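Local coordinates for probable ABC transporter phosphite binding protein PhnD1 (Prochlorococcus marinus str. MIT 9301, PDB 5LQ5) that binds inorganic phosphite strongly, and phosphate and methylphosphonate only very weakly, probably as the solute-binding component of an ABC transporter, at residues Asn2-Gln14 and Lys56-Gly68. Residues are numbered along the deposited sequence; the frame is centred on the assembly and turned at random.
Sequences NPKVLKVGAIPDQ and KDLDLVWFGGLSG
K7 and D59 meet just ahead of the first bridge, V8 with L60. D59 OD2 accepts the backbone N-H of K7 at 2.9 Å, on the anti side and 23° out of the carboxylate plane, and forms a weak salt bridge with K7 NZ. Bent at chi3 and chi4, the lysine chain passes D57 O and curls back, so that NZ also donates to the carbonyls of N2 and V5. A water joins NZ to K56 O and D59 OD1, and R217 pairs with D59 OD1. A leucine in place of K7 would probably leave the N2 and V5 carbonyls without this shared donor and D59 OD2 without its ammonium neighbour.

Backbone hydrogen bonds of a parallel pair carry the register onward. K7 O takes two N-H groups, from D59 (2.8 Å) and L60 (3.2 Å); beyond it G9 N donates to L60 O, W62 N to G9 O and I11 N to W62 O. Strands 5-10 and 60-63 lie side by side, 11° from parallel, in the mixed sheet of one lobe of the periplasmic binding protein fold, and their C-terminal ends lead to the phosphite pocket. At G9 a beta carbon would clash with L58 CD1, a reason for glycine there.

Among the apolar contacts, V8 CG2 lies 4.2 Å from L60 CD2, and A10 CB, a single methyl, packs 4.0 Å from W62 CB. I11, its CG1 between backbone N and carbonyl carbon (chi1 53°), sets CG2 against F63 CD1 and S67 OG, while the CD1 methyl comes to 3.4 Å from G64 N in van der Waals contact. Both I11 and G64, the N-cap of helix 65-74, touch the bound phosphite.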
# COMPACT_ATOMS: atom_id res chain seq x y z
N ASN A 2 -18.28 19.09 1.52
CA ASN A 2 -18.18 20.08 0.39
C ASN A 2 -18.07 19.39 -0.97
O ASN A 2 -17.01 18.86 -1.34
CB ASN A 2 -16.98 21.03 0.58
CG ASN A 2 -17.21 22.03 1.71
OD1 ASN A 2 -18.34 22.32 2.09
ND2 ASN A 2 -16.11 22.58 2.24
N PRO A 3 -19.15 19.43 -1.75
CA PRO A 3 -19.17 18.69 -3.00
C PRO A 3 -18.35 19.29 -4.13
O PRO A 3 -18.12 18.59 -5.12
CB PRO A 3 -20.66 18.71 -3.39
CG PRO A 3 -21.27 19.86 -2.62
CD PRO A 3 -20.22 20.44 -1.72
N LYS A 4 -17.93 20.55 -4.01
CA LYS A 4 -17.15 21.16 -5.10
C LYS A 4 -15.64 21.00 -4.94
O LYS A 4 -14.88 21.40 -5.81
CB LYS A 4 -17.53 22.61 -5.37
CG LYS A 4 -16.78 23.19 -6.57
CD LYS A 4 -17.14 24.61 -6.97
CE LYS A 4 -16.28 25.08 -8.15
NZ LYS A 4 -16.54 26.47 -8.63
N VAL A 5 -15.21 20.40 -3.84
CA VAL A 5 -13.79 20.09 -3.64
C VAL A 5 -13.57 18.60 -3.93
O VAL A 5 -14.29 17.72 -3.40
CB VAL A 5 -13.36 20.37 -2.20
CG1 VAL A 5 -11.89 20.01 -2.01
CG2 VAL A 5 -13.61 21.83 -1.84
N LEU A 6 -12.57 18.32 -4.77
CA LEU A 6 -12.14 16.94 -5.04
C LEU A 6 -11.16 16.53 -3.91
O LEU A 6 -10.09 17.07 -3.77
CB LEU A 6 -11.44 16.79 -6.41
CG LEU A 6 -11.10 15.36 -6.85
CD1 LEU A 6 -12.34 14.57 -7.24
CD2 LEU A 6 -10.12 15.37 -8.03
N LYS A 7 -11.55 15.52 -3.16
CA LYS A 7 -10.88 15.14 -1.92
C LYS A 7 -10.08 13.88 -2.18
O LYS A 7 -10.63 12.86 -2.56
CB LYS A 7 -11.91 14.95 -0.81
CG LYS A 7 -12.71 16.22 -0.48
CD LYS A 7 -13.89 15.92 0.44
CE LYS A 7 -15.10 16.77 0.09
NZ LYS A 7 -15.78 16.28 -1.14
N VAL A 8 -8.77 14.01 -2.07
CA VAL A 8 -7.79 12.97 -2.28
C VAL A 8 -7.43 12.33 -0.95
O VAL A 8 -7.24 13.00 0.06
CB VAL A 8 -6.52 13.51 -2.98
CG1 VAL A 8 -5.38 12.50 -3.05
CG2 VAL A 8 -6.86 13.99 -4.39
N GLY A 9 -7.42 11.00 -0.93
CA GLY A 9 -7.01 10.23 0.25
C GLY A 9 -6.01 9.13 -0.13
O GLY A 9 -5.70 8.90 -1.32
N ALA A 10 -5.53 8.46 0.89
CA ALA A 10 -4.55 7.40 0.71
C ALA A 10 -4.45 6.55 1.96
O ALA A 10 -4.52 7.05 3.08
CB ALA A 10 -3.21 7.98 0.40
N ILE A 11 -4.25 5.25 1.78
CA ILE A 11 -3.93 4.41 2.92
C ILE A 11 -2.63 4.93 3.58
O ILE A 11 -1.67 5.29 2.86
CB ILE A 11 -3.82 2.91 2.58
CG1 ILE A 11 -2.84 2.65 1.42
CG2 ILE A 11 -5.22 2.33 2.29
CD1 ILE A 11 -2.43 1.21 1.31
N PRO A 12 -2.58 4.98 4.91
CA PRO A 12 -1.41 5.52 5.62
C PRO A 12 -0.32 4.46 5.80
O PRO A 12 -0.07 3.96 6.90
CB PRO A 12 -1.99 5.99 6.94
CG PRO A 12 -3.16 5.06 7.18
CD PRO A 12 -3.72 4.76 5.82
N ASP A 13 0.33 4.14 4.68
CA ASP A 13 1.25 2.99 4.57
C ASP A 13 2.70 3.35 4.91
O ASP A 13 3.56 2.49 4.96
CB ASP A 13 1.14 2.33 3.19
CG ASP A 13 1.74 3.17 2.05
OD1 ASP A 13 1.86 4.41 2.19
OD2 ASP A 13 2.11 2.59 1.03
N GLN A 14 2.91 4.65 5.10
CA GLN A 14 4.22 5.24 5.41
C GLN A 14 4.01 6.39 6.41
O GLN A 14 2.90 6.79 6.66
CB GLN A 14 4.88 5.74 4.11
CG GLN A 14 5.29 4.58 3.21
CD GLN A 14 5.62 5.03 1.83
OE1 GLN A 14 4.80 5.01 0.92
NE2 GLN A 14 6.82 5.44 1.67
N LYS A 56 -18.09 9.00 1.45
CA LYS A 56 -17.90 10.11 0.47
C LYS A 56 -17.17 11.32 1.06
O LYS A 56 -17.22 12.44 0.53
CB LYS A 56 -19.23 10.49 -0.22
CG LYS A 56 -19.88 9.27 -0.85
CD LYS A 56 -20.87 9.60 -1.96
CE LYS A 56 -21.72 8.38 -2.31
NZ LYS A 56 -20.92 7.18 -2.72
N ASP A 57 -16.45 11.08 2.13
CA ASP A 57 -15.51 12.06 2.67
C ASP A 57 -14.24 12.13 1.81
O ASP A 57 -13.51 13.09 1.91
CB ASP A 57 -15.12 11.74 4.11
CG ASP A 57 -16.24 12.06 5.11
OD1 ASP A 57 -15.96 12.82 6.05
OD2 ASP A 57 -17.39 11.59 4.97
N LEU A 58 -14.02 11.07 1.01
CA LEU A 58 -12.89 10.96 0.09
C LEU A 58 -13.39 10.57 -1.32
O LEU A 58 -14.22 9.69 -1.46
CB LEU A 58 -11.88 9.92 0.60
CG LEU A 58 -11.31 10.12 1.99
CD1 LEU A 58 -10.51 8.89 2.39
CD2 LEU A 58 -10.45 11.37 2.08
N ASP A 59 -12.88 11.25 -2.34
CA ASP A 59 -13.30 11.05 -3.72
C ASP A 59 -12.39 10.21 -4.60
O ASP A 59 -12.86 9.55 -5.51
CB ASP A 59 -13.45 12.40 -4.42
CG ASP A 59 -14.51 13.26 -3.78
OD1 ASP A 59 -15.60 12.73 -3.47
OD2 ASP A 59 -14.24 14.48 -3.61
N LEU A 60 -11.11 10.30 -4.34
CA LEU A 60 -10.06 9.69 -5.14
C LEU A 60 -8.99 9.23 -4.17
O LEU A 60 -8.40 10.04 -3.47
CB LEU A 60 -9.46 10.70 -6.10
CG LEU A 60 -8.27 10.20 -6.93
CD1 LEU A 60 -8.65 9.10 -7.91
CD2 LEU A 60 -7.69 11.41 -7.66
N VAL A 61 -8.77 7.93 -4.08
CA VAL A 61 -7.94 7.33 -3.02
C VAL A 61 -6.93 6.36 -3.57
O VAL A 61 -7.25 5.53 -4.41
CB VAL A 61 -8.80 6.62 -1.96
CG1 VAL A 61 -7.97 5.97 -0.87
CG2 VAL A 61 -9.78 7.58 -1.31
N TRP A 62 -5.69 6.51 -3.11
CA TRP A 62 -4.59 5.58 -3.33
C TRP A 62 -4.70 4.43 -2.34
O TRP A 62 -4.43 4.59 -1.13
CB TRP A 62 -3.29 6.31 -3.20
CG TRP A 62 -2.03 5.54 -3.46
CD1 TRP A 62 -1.06 5.23 -2.55
CD2 TRP A 62 -1.60 5.00 -4.70
NE1 TRP A 62 -0.03 4.55 -3.14
CE2 TRP A 62 -0.33 4.39 -4.46
CE3 TRP A 62 -2.14 4.94 -5.99
CZ2 TRP A 62 0.39 3.74 -5.47
CZ3 TRP A 62 -1.41 4.29 -6.99
CH2 TRP A 62 -0.14 3.72 -6.71
N PHE A 63 -5.25 3.32 -2.84
CA PHE A 63 -5.49 2.12 -2.05
C PHE A 63 -4.41 1.05 -2.31
O PHE A 63 -3.74 1.04 -3.37
CB PHE A 63 -6.85 1.50 -2.40
CG PHE A 63 -8.03 2.13 -1.70
CD1 PHE A 63 -8.13 2.06 -0.31
CD2 PHE A 63 -9.02 2.79 -2.40
CE1 PHE A 63 -9.22 2.63 0.36
CE2 PHE A 63 -10.11 3.34 -1.75
CZ PHE A 63 -10.20 3.28 -0.35
N GLY A 64 -4.25 0.14 -1.36
CA GLY A 64 -3.58 -1.10 -1.57
C GLY A 64 -4.53 -2.09 -2.25
O GLY A 64 -5.72 -1.79 -2.42
N GLY A 65 -4.03 -3.27 -2.59
CA GLY A 65 -4.87 -4.29 -3.24
C GLY A 65 -6.08 -4.69 -2.41
O GLY A 65 -7.23 -4.58 -2.85
N LEU A 66 -5.79 -5.10 -1.16
CA LEU A 66 -6.85 -5.55 -0.26
C LEU A 66 -7.80 -4.43 0.10
O LEU A 66 -9.02 -4.57 0.05
CB LEU A 66 -6.29 -6.20 1.02
CG LEU A 66 -7.32 -6.69 2.05
CD1 LEU A 66 -8.25 -7.74 1.44
CD2 LEU A 66 -6.59 -7.26 3.25
N SER A 67 -7.25 -3.30 0.50
CA SER A 67 -8.13 -2.20 0.95
C SER A 67 -8.94 -1.63 -0.23
O SER A 67 -10.10 -1.18 -0.05
CB SER A 67 -7.28 -1.10 1.63
OG SER A 67 -6.14 -0.69 0.87
N GLY A 68 -8.37 -1.65 -1.43
CA GLY A 68 -9.13 -1.21 -2.60
C GLY A 68 -10.29 -2.16 -2.95
O GLY A 68 -11.39 -1.73 -3.29
O HOH W 1 -17.20 13.85 -1.70
O HOH W 2 2.40 3.83 -1.37